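Local coordinates for similar to sp|P32453 Saccharomyces cerevisiae YNL315c ATP11 (Candida glabrata CBS 138, PDB 2P4F), which is probably a mitochondrial chaperone of the ATP11 family that binds unfolded protein, consistent with a role in assembly of the F1-ATPase, at residues Y204-H207 with Q208-K212; S240-L244 with Q245-L249. One frame throughout, in Å; residues are numbered along the deposited sequence.

Interaction 1 (Y204-H207 with Q208-K212); sequences YKLH and QDFAK
His207 caps the single-turn helix 208-211 with its imidazole: ND1 accepts from Asp209 N at 2.8 Å, nearly straight at 169°, with the donor tilted a little from the ring plane. The side chain reaches this position because CG stands anti to the backbone N (chi1 -175°), which brings the ring alongside the first turn, its ND1 edge facing Asp209 N. With ND1 as acceptor, a neutral ring would carry its proton on NE2. The amide of Gln208 stacks on one face of the imidazole, the two planes only 7° apart and OE1 3.4 Å above the plane, over the ring centre. A bend in the Gln208 chain at chi2 folds the amide back onto its predecessor. Asp209 runs alongside the ring and points the same way, its carboxylate turned steeply against it and OD2 3.4 Å from His207 CE1.

The backbone of His207 serves the same turn. His207 O accepts from Phe210 N at 3.0 Å and, weakly, from Ala211 N. Phe210 points back toward the loop, where its CD2 lies 3.9 Å from His207 CB, an oblique approach, while Leu206 CB sits at the ring edge. Where the loop comes back against the helix end, Tyr204 meets it through its backbone: Tyr204 O lies 3.2 Å from Ala211 CA, and Tyr204 CA makes a C-H...O contact of 3.5 Å with Phe210 O.

This capped turn is a surface feature of the connection between neighbouring antiparallel strands 193-200 and 215-220. Tyr204 packs edge-to-face with Tyr183 of strand 179-190, and Lys212, just past the helix, forms salt bridges with Glu237 and Asp239 in the loop beyond strand 229-236.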
ATOM      1  N   TYR A 204      -1.557 -13.220  14.043  1.00 20.93           N
ATOM      2  CA  TYR A 204      -0.158 -13.014  13.640  1.00 21.19           C
ATOM      3  C   TYR A 204       0.854 -13.429  14.700  1.00 20.64           C
ATOM      4  O   TYR A 204       2.043 -13.536  14.366  1.00 22.32           O
ATOM      5  CB  TYR A 204       0.052 -11.560  13.235  1.00 22.13           C
ATOM      6  CG  TYR A 204       0.263 -10.540  14.322  1.00 20.72           C
ATOM      7  CD1 TYR A 204       1.494  -9.956  14.516  1.00 20.04           C
ATOM      8  CD2 TYR A 204      -0.795 -10.120  15.139  1.00 22.77           C
ATOM      9  CE1 TYR A 204       1.759  -8.998  15.491  1.00 19.03           C
ATOM     10  CE2 TYR A 204      -0.540  -9.168  16.121  1.00 19.48           C
ATOM     11  CZ  TYR A 204       0.706  -8.619  16.295  1.00 19.87           C
ATOM     12  OH  TYR A 204       0.955  -7.661  17.260  1.00 20.37           O
ATOM     13  N   LYS A 205       0.436 -13.667  15.944  1.00 19.90           N
ATOM     14  CA  LYS A 205       1.399 -14.137  16.964  1.00 20.99           C
ATOM     15  C   LYS A 205       1.210 -15.602  17.270  1.00 20.37           C
ATOM     16  O   LYS A 205       1.746 -16.132  18.258  1.00 23.57           O
ATOM     17  CB  LYS A 205       1.241 -13.259  18.252  1.00 23.67           C
ATOM     18  CG  LYS A 205       1.785 -11.872  17.890  1.00 23.46           C
ATOM     19  CD  LYS A 205       2.031 -10.849  18.950  1.00 29.16           C
ATOM     20  CE  LYS A 205       0.848 -10.219  19.421  1.00 28.52           C
ATOM     21  NZ  LYS A 205       0.912  -9.124  20.450  1.00 21.64           N
ATOM     22  N   LEU A 206       0.399 -16.285  16.422  1.00 22.09           N
ATOM     23  CA  LEU A 206       0.087 -17.692  16.754  1.00 24.27           C
ATOM     24  C   LEU A 206       1.115 -18.689  16.228  1.00 23.58           C
ATOM     25  O   LEU A 206       1.388 -19.720  16.855  1.00 28.88           O
ATOM     26  CB  LEU A 206      -1.266 -18.043  16.147  1.00 29.74           C
ATOM     27  CG  LEU A 206      -2.016 -19.287  16.510  1.00 36.51           C
ATOM     28  CD1 LEU A 206      -2.117 -19.478  18.023  1.00 44.24           C
ATOM     29  CD2 LEU A 206      -3.410 -19.224  15.887  1.00 45.59           C
ATOM     30  N   HIS A 207       1.661 -18.409  15.058  1.00 22.49           N
ATOM     31  CA  HIS A 207       2.584 -19.302  14.395  1.00 25.55           C
ATOM     32  C   HIS A 207       3.316 -18.532  13.288  1.00 23.97           C
ATOM     33  O   HIS A 207       2.693 -17.555  12.824  1.00 24.78           O
ATOM     34  CB  HIS A 207       1.785 -20.432  13.772  1.00 30.12           C
ATOM     35  CG  HIS A 207       2.633 -21.497  13.155  1.00 34.18           C
ATOM     36  ND1 HIS A 207       3.158 -21.423  11.891  1.00 35.35           N
ATOM     37  CD2 HIS A 207       3.038 -22.672  13.683  1.00 41.43           C
ATOM     38  CE1 HIS A 207       3.853 -22.519  11.652  1.00 40.51           C
ATOM     39  NE2 HIS A 207       3.806 -23.309  12.722  1.00 44.08           N
ATOM     40  N   GLN A 208       4.533 -18.947  12.926  1.00 26.72           N
ATOM     41  CA  GLN A 208       5.255 -18.192  11.877  1.00 26.97           C
ATOM     42  C   GLN A 208       4.458 -18.147  10.577  1.00 27.68           C
ATOM     43  O   GLN A 208       4.613 -17.192   9.804  1.00 29.55           O
ATOM     44  CB  GLN A 208       6.638 -18.754  11.637  1.00 28.89           C
ATOM     45  CG  GLN A 208       6.701 -20.194  11.194  1.00 32.32           C
ATOM     46  CD  GLN A 208       6.775 -21.176  12.345  1.00 38.09           C
ATOM     47  OE1 GLN A 208       6.280 -20.892  13.443  1.00 41.96           O
ATOM     48  NE2 GLN A 208       7.355 -22.341  12.080  1.00 46.40           N
ATOM     49  N   ASP A 209       3.609 -19.130  10.333  1.00 29.89           N
ATOM     50  CA  ASP A 209       2.880 -19.075   9.045  1.00 30.20           C
ATOM     51  C   ASP A 209       1.867 -17.930   8.980  1.00 30.48           C
ATOM     52  O   ASP A 209       1.565 -17.380   7.885  1.00 35.49           O
ATOM     53  CB  ASP A 209       2.167 -20.386   8.752  1.00 36.57           C
ATOM     54  CG  ASP A 209       3.173 -21.491   8.519  1.00 44.95           C
ATOM     55  OD1 ASP A 209       4.400 -21.275   8.367  1.00 48.45           O
ATOM     56  OD2 ASP A 209       2.722 -22.648   8.488  1.00 54.70           O
ATOM     57  N   PHE A 210       1.347 -17.569  10.151  1.00 26.93           N
ATOM     58  CA  PHE A 210       0.357 -16.476  10.234  1.00 24.28           C
ATOM     59  C   PHE A 210       1.018 -15.135  10.546  1.00 22.70           C
ATOM     60  O   PHE A 210       0.387 -14.059  10.373  1.00 25.63           O
ATOM     61  CB  PHE A 210      -0.651 -16.803  11.333  1.00 25.29           C
ATOM     62  CG  PHE A 210      -1.331 -18.144  11.114  1.00 32.11           C
ATOM     63  CD1 PHE A 210      -1.821 -18.467   9.861  1.00 43.70           C
ATOM     64  CD2 PHE A 210      -1.462 -19.039  12.159  1.00 37.36           C
ATOM     65  CE1 PHE A 210      -2.440 -19.652   9.615  1.00 45.69           C
ATOM     66  CE2 PHE A 210      -2.094 -20.255  11.922  1.00 42.26           C
ATOM     67  CZ  PHE A 210      -2.572 -20.554  10.662  1.00 47.04           C
ATOM     68  N   ALA A 211       2.269 -15.189  10.995  1.00 22.61           N
ATOM     69  CA  ALA A 211       3.021 -14.007  11.359  1.00 20.83           C
ATOM     70  C   ALA A 211       3.456 -13.275  10.094  1.00 21.52           C
ATOM     71  O   ALA A 211       3.640 -12.050  10.067  1.00 24.83           O
ATOM     72  CB  ALA A 211       4.253 -14.391  12.182  1.00 23.06           C
ATOM     73  N   LYS A 212       3.625 -14.011   8.988  1.00 20.62           N
ATOM     74  CA  LYS A 212       3.928 -13.393   7.687  1.00 21.55           C
ATOM     75  C   LYS A 212       2.762 -12.537   7.174  1.00 18.32           C
ATOM     76  O   LYS A 212       1.632 -12.981   7.242  1.00 20.87           O
ATOM     77  CB  LYS A 212       4.248 -14.552   6.743  1.00 30.56           C
ATOM     78  CG  LYS A 212       4.502 -14.454   5.296  1.00 42.98           C
ATOM     79  CD  LYS A 212       4.926 -15.801   4.687  1.00 52.27           C
ATOM     80  CE  LYS A 212       3.832 -16.843   4.896  1.00 58.08           C
ATOM     81  NZ  LYS A 212       3.580 -17.637   3.655  1.00 75.60           N
TER

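Interaction 2 (S240-L244 with Q245-L249); sequences SNVSL and QDAQL
A reciprocal pair of bonds between Ser243 and Asp246 forms a capping box at the start of helix 244-257, in which Ser243 N meets Asp246 OD2 at 3.0 Å from above the carboxylate plane, 41° out of it, although the N-H itself points almost straight at the oxygen. In return Ser243 OG accepts from Asp246 N at 2.9 Å. The hydroxyl reaches that N-H because chi1 of 74° sets OG between the backbone N and the carbonyl carbon. The following turn is regular, with Ala247 N bonded to Ser243 O and Gln248 N to Leu244 O.

Val242 CG1 lies across Asp246, 3.6 Å from its CB, and touches Ala247 CB more loosely at 4.3 Å. On the Gln245 side, a water accepts from Leu244 N at 2.9 Å and donates weakly to Gln245 OE1, whose chain bends at chi2 to reach back over the cap. Ahead of the box, Ser240 OG accepts from Val242 N in an ST turn.

Asp246 OD2 also forms a salt bridge with Arg163, which in addition bonds to Asn241 O. A carboxylate placed at the helix N terminus, gripped by a backbone N-H and paired with a guanidinium group, would probably be favoured in its charged form.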
ATOM      1  N   SER A 240      -2.962 -17.975   2.012  1.00 42.24           N
ATOM      2  CA  SER A 240      -3.838 -17.215   2.887  1.00 45.70           C
ATOM      3  C   SER A 240      -5.274 -17.253   2.402  1.00 47.47           C
ATOM      4  O   SER A 240      -5.494 -17.644   1.248  1.00 54.14           O
ATOM      5  CB  SER A 240      -3.376 -15.751   2.916  1.00 42.92           C
ATOM      6  OG  SER A 240      -3.873 -15.119   1.748  1.00 42.80           O
ATOM      7  N   ASN A 241      -6.254 -16.841   3.203  1.00 46.67           N
ATOM      8  CA  ASN A 241      -7.626 -16.841   2.665  1.00 48.52           C
ATOM      9  C   ASN A 241      -8.009 -15.419   2.273  1.00 42.19           C
ATOM     10  O   ASN A 241      -9.160 -14.977   2.345  1.00 51.17           O
ATOM     11  CB  ASN A 241      -8.608 -17.421   3.677  1.00 60.08           C
ATOM     12  CG  ASN A 241      -8.605 -16.538   4.916  1.00 68.32           C
ATOM     13  OD1 ASN A 241      -7.715 -15.685   5.044  1.00 78.02           O
ATOM     14  ND2 ASN A 241      -9.577 -16.742   5.788  1.00 87.89           N
ATOM     15  N   VAL A 242      -6.997 -14.665   1.849  1.00 33.51           N
ATOM     16  CA  VAL A 242      -7.234 -13.358   1.283  1.00 30.37           C
ATOM     17  C   VAL A 242      -7.150 -13.485  -0.234  1.00 30.83           C
ATOM     18  O   VAL A 242      -6.104 -13.893  -0.771  1.00 37.24           O
ATOM     19  CB  VAL A 242      -6.226 -12.303   1.769  1.00 29.16           C
ATOM     20  CG1 VAL A 242      -6.463 -10.953   1.074  1.00 30.59           C
ATOM     21  CG2 VAL A 242      -6.332 -12.155   3.282  1.00 32.23           C
ATOM     22  N   SER A 243      -8.212 -13.148  -0.948  1.00 30.44           N
ATOM     23  CA  SER A 243      -8.152 -13.221  -2.403  1.00 32.48           C
ATOM     24  C   SER A 243      -7.474 -12.000  -2.992  1.00 31.01           C
ATOM     25  O   SER A 243      -7.231 -11.007  -2.319  1.00 30.43           O
ATOM     26  CB  SER A 243      -9.572 -13.351  -2.986  1.00 34.50           C
ATOM     27  OG  SER A 243     -10.241 -12.102  -2.894  1.00 37.12           O
ATOM     28  N   LEU A 244      -7.176 -12.053  -4.279  1.00 32.89           N
ATOM     29  CA  LEU A 244      -6.584 -10.872  -4.934  1.00 33.27           C
ATOM     30  C   LEU A 244      -7.573  -9.729  -4.897  1.00 32.62           C
ATOM     31  O   LEU A 244      -7.247  -8.565  -4.721  1.00 30.92           O
ATOM     32  CB  LEU A 244      -6.220 -11.330  -6.347  1.00 40.33           C
ATOM     33  CG  LEU A 244      -5.258 -10.441  -7.109  1.00 45.77           C
ATOM     34  CD1 LEU A 244      -3.967 -10.182  -6.320  1.00 46.42           C
ATOM     35  CD2 LEU A 244      -4.915 -11.038  -8.461  1.00 48.23           C
ATOM     36  N   GLN A 245      -8.861 -10.039  -5.021  1.00 36.83           N
ATOM     37  CA  GLN A 245      -9.876  -9.005  -4.907  1.00 37.62           C
ATOM     38  C   GLN A 245      -9.920  -8.413  -3.498  1.00 33.53           C
ATOM     39  O   GLN A 245     -10.087  -7.188  -3.393  1.00 33.39           O
ATOM     40  CB  GLN A 245     -11.243  -9.581  -5.302  1.00 42.41           C
ATOM     41  CG  GLN A 245     -11.121 -10.363  -6.604  1.00 51.38           C
ATOM     42  CD  GLN A 245     -10.817 -11.837  -6.405  1.00 56.36           C
ATOM     43  OE1 GLN A 245      -9.701 -12.295  -6.620  1.00 54.13           O
ATOM     44  NE2 GLN A 245     -11.815 -12.619  -5.974  1.00 72.82           N
ATOM     45  N   ASP A 246      -9.771  -9.259  -2.479  1.00 31.25           N
ATOM     46  CA  ASP A 246      -9.801  -8.707  -1.121  1.00 29.93           C
ATOM     47  C   ASP A 246      -8.617  -7.762  -0.973  1.00 26.38           C
ATOM     48  O   ASP A 246      -8.729  -6.689  -0.362  1.00 27.50           O
ATOM     49  CB  ASP A 246      -9.723  -9.761  -0.041  1.00 34.05           C
ATOM     50  CG  ASP A 246     -10.854 -10.757   0.059  1.00 37.31           C
ATOM     51  OD1 ASP A 246     -12.036 -10.416  -0.211  1.00 52.18           O
ATOM     52  OD2 ASP A 246     -10.550 -11.939   0.426  1.00 37.76           O
ATOM     53  N   ALA A 247      -7.475  -8.188  -1.502  1.00 27.98           N
ATOM     54  CA  ALA A 247      -6.273  -7.335  -1.341  1.00 25.25           C
ATOM     55  C   ALA A 247      -6.411  -6.003  -2.063  1.00 25.56           C
ATOM     56  O   ALA A 247      -5.998  -4.927  -1.617  1.00 25.78           O
ATOM     57  CB  ALA A 247      -5.081  -8.163  -1.849  1.00 25.35           C
ATOM     58  N   GLN A 248      -7.007  -6.024  -3.265  1.00 26.97           N
ATOM     59  CA  GLN A 248      -7.299  -4.803  -4.007  1.00 27.68           C
ATOM     60  C   GLN A 248      -8.185  -3.836  -3.233  1.00 27.93           C
ATOM     61  O   GLN A 248      -7.952  -2.607  -3.248  1.00 28.18           O
ATOM     62  CB  GLN A 248      -7.978  -5.140  -5.353  1.00 33.48           C
ATOM     63  CG  GLN A 248      -7.117  -5.979  -6.277  1.00 44.19           C
ATOM     64  CD  GLN A 248      -7.863  -6.577  -7.457  1.00 50.74           C
ATOM     65  OE1 GLN A 248      -9.065  -6.885  -7.440  1.00 66.17           O
ATOM     66  NE2 GLN A 248      -7.169  -6.778  -8.576  1.00 66.81           N
ATOM     67  N   LEU A 249      -9.194  -4.407  -2.578  1.00 27.59           N
ATOM     68  CA  LEU A 249     -10.123  -3.518  -1.834  1.00 27.89           C
ATOM     69  C   LEU A 249      -9.434  -2.972  -0.587  1.00 24.38           C
ATOM     70  O   LEU A 249      -9.620  -1.806  -0.200  1.00 28.76           O
ATOM     71  CB  LEU A 249     -11.422  -4.254  -1.573  1.00 34.63           C
ATOM     72  CG  LEU A 249     -12.631  -4.153  -2.525  1.00 47.30           C
ATOM     73  CD1 LEU A 249     -12.353  -3.432  -3.851  1.00 54.89           C
ATOM     74  CD2 LEU A 249     -13.221  -5.530  -2.826  1.00 53.00           C
TER
HETATM   75  O   HOH W   1      -7.353 -14.597  -5.625  1.00 42.93           O

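Overall arrangement
Both interactions are local caps, each formed where a loop turns into a helix, and they follow one another in series without nesting or crossing. Interaction 1 comes first, at the surface between strands 193-200 and 215-220. The chain then runs through strand 215-220, helix 224-227 and strand 229-236 before interaction 2 opens the longer helix 244-257, whose Leu244 and Gln248 rest on Leu134 of strand 133-139, and Leu244 and Ala247 on Val236 of strand 229-236. The centres of interactions 1 and 2 are about 18 Å apart, and the two do not touch. Glu237 links them: its side chain pairs with Lys212, while its backbone O is hydrogen-bonded to Ser240 OG.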